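Uncharacterized protein RPA4348 (Rhodopseudomonas palustris, PDB 3DM8) is of unknown function but has a SnoaL-like domain of the NTF2-like superfamily and may be an isomerase. Local coordinates at residues Asp31-Ala36 and Ala54-Val59. Numbering follows the deposited sequence.
Sequences DNIDWA and AAVLEV. With CE9 (dodecyl nona ethylene glycol ether), chain B.
Trp35 turns one face of its indole to Val56, whose CG1 lies over the six-membered ring, 3.6 Å from the centroid and 18° off the ring normal, in a CH-pi contact displaced toward the CE3-CZ3 rim. The other methyl of Val56, CG2, reaches the root of the same side chain, 3.5 Å from Trp35 CB. One helix turn on, Val59 CG1 meets the ring obliquely at 4.0 Å from Trp35 CZ2. With CG anti to the backbone N (chi1 170°), the indole extends from the strand so that its six-membered ring lies under Val56. Ile33, two residues earlier and on the same strand face, adds a tight pair, its CG2 3.5 Å from Val56 CG2, the two side chains crossing at about a right angle. Were Trp35 an alanine, Val56 CG1 and Val59 CG1 would probably lose their aromatic partner, opening a gap beneath the helix. Asp34, between Ile33 and Trp35 in sequence, has its side chain directed away from the helix, and there OD2 lies 3.7 Å from C33 of the detergent CE9 and OD1 forms a salt bridge with Arg120. The contacts of Ile33 and Trp35 with Val56 and Val59 seat helix 53-66 on strand 33-38, the axes of segments 33-36 and 54-59 approaching to 9.4 Å at 36°, as part of the helix-on-curved-sheet packing of the NTF2-like fold; strand 33-38 itself runs between strands 48-51 and 115-123, with Arg50 and Leu119 flanking Trp35.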
ATOM      1  N   ASP A  31       6.257   1.676 -23.565  1.00 12.79           N
ATOM      2  CA  ASP A  31       7.638   2.051 -23.779  1.00 11.71           C
ATOM      3  C   ASP A  31       8.079   3.123 -22.792  1.00 11.72           C
ATOM      4  O   ASP A  31       9.273   3.199 -22.409  1.00 13.27           O
ATOM      5  CB  ASP A  31       7.888   2.599 -25.187  1.00 12.56           C
ATOM      6  CG  ASP A  31       7.962   1.523 -26.282  1.00 13.69           C
ATOM      7  OD1 ASP A  31       7.966   0.309 -25.970  1.00 16.20           O
ATOM      8  OD2 ASP A  31       8.052   1.938 -27.470  1.00 13.28           O
ATOM      9  N   ASN A  32       7.126   3.946 -22.355  1.00 12.74           N
ATOM     10  CA  ASN A  32       7.443   5.086 -21.479  1.00 12.52           C
ATOM     11  C   ASN A  32       6.812   4.966 -20.138  1.00 12.32           C
ATOM     12  O   ASN A  32       6.504   5.953 -19.491  1.00 12.93           O
ATOM     13  CB  ASN A  32       7.041   6.419 -22.116  1.00 12.28           C
ATOM     14  CG  ASN A  32       7.709   6.627 -23.468  1.00 13.37           C
ATOM     15  OD1 ASN A  32       7.047   6.685 -24.549  1.00 14.80           O
ATOM     16  ND2 ASN A  32       9.003   6.628 -23.442  1.00 12.85           N
ATOM     17  N   ILE A  33       6.631   3.734 -19.701  1.00 13.26           N
ATOM     18  CA  ILE A  33       6.070   3.491 -18.370  1.00 12.84           C
ATOM     19  C   ILE A  33       6.741   4.328 -17.275  1.00 13.77           C
ATOM     20  O   ILE A  33       7.977   4.508 -17.220  1.00 13.42           O
ATOM     21  CB  ILE A  33       6.118   2.003 -17.990  1.00 12.66           C
ATOM     22  CG1 ILE A  33       5.373   1.739 -16.653  1.00 13.56           C
ATOM     23  CG2 ILE A  33       7.598   1.496 -17.930  1.00 13.21           C
ATOM     24  CD1 ILE A  33       5.044   0.291 -16.413  1.00 15.27           C
ATOM     25  N   ASP A  34       5.885   4.808 -16.365  1.00 14.30           N
ATOM     26  CA  ASP A  34       6.299   5.552 -15.165  1.00 14.41           C
ATOM     27  C   ASP A  34       6.057   4.676 -13.960  1.00 13.51           C
ATOM     28  O   ASP A  34       4.941   4.406 -13.591  1.00 12.93           O
ATOM     29  CB  ASP A  34       5.478   6.831 -15.082  1.00 15.93           C
ATOM     30  CG  ASP A  34       5.826   7.719 -13.923  1.00 17.52           C
ATOM     31  OD1 ASP A  34       6.288   7.260 -12.861  1.00 16.14           O
ATOM     32  OD2 ASP A  34       5.572   8.951 -14.106  1.00 19.72           O
ATOM     33  N   TRP A  35       7.156   4.161 -13.397  1.00 13.98           N
ATOM     34  CA  TRP A  35       7.127   3.061 -12.419  1.00 13.67           C
ATOM     35  C   TRP A  35       7.801   3.394 -11.107  1.00 13.33           C
ATOM     36  O   TRP A  35       8.847   4.092 -11.062  1.00 14.41           O
ATOM     37  CB  TRP A  35       7.883   1.867 -13.046  1.00 13.38           C
ATOM     38  CG  TRP A  35       8.232   0.642 -12.230  1.00 12.34           C
ATOM     39  CD1 TRP A  35       9.272   0.493 -11.336  1.00 13.44           C
ATOM     40  CD2 TRP A  35       7.682  -0.658 -12.401  1.00 11.41           C
ATOM     41  NE1 TRP A  35       9.325  -0.799 -10.888  1.00 13.85           N
ATOM     42  CE2 TRP A  35       8.363  -1.531 -11.540  1.00 13.05           C
ATOM     43  CE3 TRP A  35       6.670  -1.170 -13.193  1.00 14.23           C
ATOM     44  CZ2 TRP A  35       8.060  -2.874 -11.471  1.00 13.71           C
ATOM     45  CZ3 TRP A  35       6.320  -2.477 -13.080  1.00 13.92           C
ATOM     46  CH2 TRP A  35       6.991  -3.335 -12.235  1.00 15.00           C
ATOM     47  N   ALA A  36       7.215   2.908 -10.010  1.00 13.44           N
ATOM     48  CA  ALA A  36       7.957   2.948  -8.709  1.00 12.96           C
ATOM     49  C   ALA A  36       7.504   1.904  -7.753  1.00 13.70           C
ATOM     50  O   ALA A  36       6.310   1.686  -7.535  1.00 12.30           O
ATOM     51  CB  ALA A  36       7.893   4.385  -8.028  1.00 13.53           C
ATOM     52  N   ALA A  54      12.518  -0.615 -20.868  1.00 12.23           N
ATOM     53  CA  ALA A  54      13.812  -1.356 -20.679  1.00 11.31           C
ATOM     54  C   ALA A  54      14.207  -1.432 -19.214  1.00 12.10           C
ATOM     55  O   ALA A  54      14.587  -2.484 -18.698  1.00 12.84           O
ATOM     56  CB  ALA A  54      14.951  -0.719 -21.488  1.00 11.88           C
ATOM     57  N   ALA A  55      14.106  -0.314 -18.506  1.00 13.24           N
ATOM     58  CA  ALA A  55      14.477  -0.289 -17.076  1.00 13.74           C
ATOM     59  C   ALA A  55      13.519  -1.117 -16.233  1.00 13.44           C
ATOM     60  O   ALA A  55      13.921  -1.766 -15.266  1.00 14.53           O
ATOM     61  CB  ALA A  55      14.526   1.163 -16.545  1.00 13.61           C
ATOM     62  N   VAL A  56      12.227  -1.123 -16.580  1.00 12.94           N
ATOM     63  CA  VAL A  56      11.258  -1.935 -15.833  1.00 12.77           C
ATOM     64  C   VAL A  56      11.474  -3.427 -16.098  1.00 13.83           C
ATOM     65  O   VAL A  56      11.386  -4.226 -15.178  1.00 13.41           O
ATOM     66  CB  VAL A  56       9.795  -1.493 -16.098  1.00 13.57           C
ATOM     67  CG1 VAL A  56       8.762  -2.593 -15.634  1.00 13.87           C
ATOM     68  CG2 VAL A  56       9.529  -0.035 -15.505  1.00 12.87           C
ATOM     69  N   LEU A  57      11.815  -3.803 -17.322  1.00 12.36           N
ATOM     70  CA  LEU A  57      12.122  -5.204 -17.615  1.00 13.73           C
ATOM     71  C   LEU A  57      13.370  -5.644 -16.831  1.00 12.88           C
ATOM     72  O   LEU A  57      13.462  -6.757 -16.350  1.00 15.06           O
ATOM     73  CB  LEU A  57      12.274  -5.471 -19.103  1.00 14.45           C
ATOM     74  CG  LEU A  57      10.983  -5.412 -19.914  1.00 15.76           C
ATOM     75  CD1 LEU A  57      11.190  -5.522 -21.414  1.00 16.45           C
ATOM     76  CD2 LEU A  57       9.999  -6.500 -19.421  1.00 19.01           C
ATOM     77  N   GLU A  58      14.315  -4.744 -16.643  1.00 13.91           N
ATOM     78  CA  GLU A  58      15.494  -5.063 -15.845  1.00 14.09           C
ATOM     79  C   GLU A  58      15.117  -5.306 -14.377  1.00 13.71           C
ATOM     80  O   GLU A  58      15.581  -6.271 -13.769  1.00 14.83           O
ATOM     81  CB  GLU A  58      16.575  -4.002 -16.008  1.00 14.69           C
ATOM     82  CG  GLU A  58      17.770  -4.172 -15.119  1.00 16.10           C
ATOM     83  CD  GLU A  58      18.577  -5.468 -15.333  1.00 23.07           C
ATOM     84  OE1 GLU A  58      18.417  -6.155 -16.388  1.00 22.14           O
ATOM     85  OE2 GLU A  58      19.430  -5.722 -14.425  1.00 21.25           O
ATOM     86  N   VAL A  59      14.278  -4.439 -13.799  1.00 12.46           N
ATOM     87  CA  VAL A  59      13.725  -4.705 -12.457  1.00 12.25           C
ATOM     88  C   VAL A  59      13.123  -6.111 -12.385  1.00 12.70           C
ATOM     89  O   VAL A  59      13.348  -6.859 -11.454  1.00 13.23           O
ATOM     90  CB  VAL A  59      12.702  -3.632 -12.042  1.00 13.00           C
ATOM     91  CG1 VAL A  59      11.788  -4.056 -10.854  1.00 12.52           C
ATOM     92  CG2 VAL A  59      13.415  -2.306 -11.772  1.00 12.34           C
TER
HETATM   93  C29 CE9 B 144      12.085  13.955 -12.677  1.00 52.09           C
HETATM   94  C30 CE9 B 144      11.750  12.506 -12.327  1.00 52.34           C
HETATM   95  O31 CE9 B 144      10.557  12.128 -13.011  1.00 52.63           O
HETATM   96  C32 CE9 B 144      10.159  10.785 -12.759  1.00 50.50           C
HETATM   97  C33 CE9 B 144       8.849  10.533 -13.481  1.00 50.36           C
HETATM   98  O34 CE9 B 144       9.073  10.660 -14.878  1.00 49.24           O
HETATM   99  C35 CE9 B 144       8.088  11.480 -15.486  1.00 51.26           C
HETATM  100  C36 CE9 B 144       7.908  11.059 -16.929  1.00 51.68           C
HETATM  101  O37 CE9 B 144       8.672  11.942 -17.740  1.00 52.89           O
HETATM  102  C38 CE9 B 144       8.172  13.271 -17.704  1.00 54.40           C
HETATM  103  C39 CE9 B 144       9.316  14.233 -17.431  1.00 54.87           C
HETATM  104  OXT CE9 B 144       9.264  15.258 -18.427  1.00 55.49           O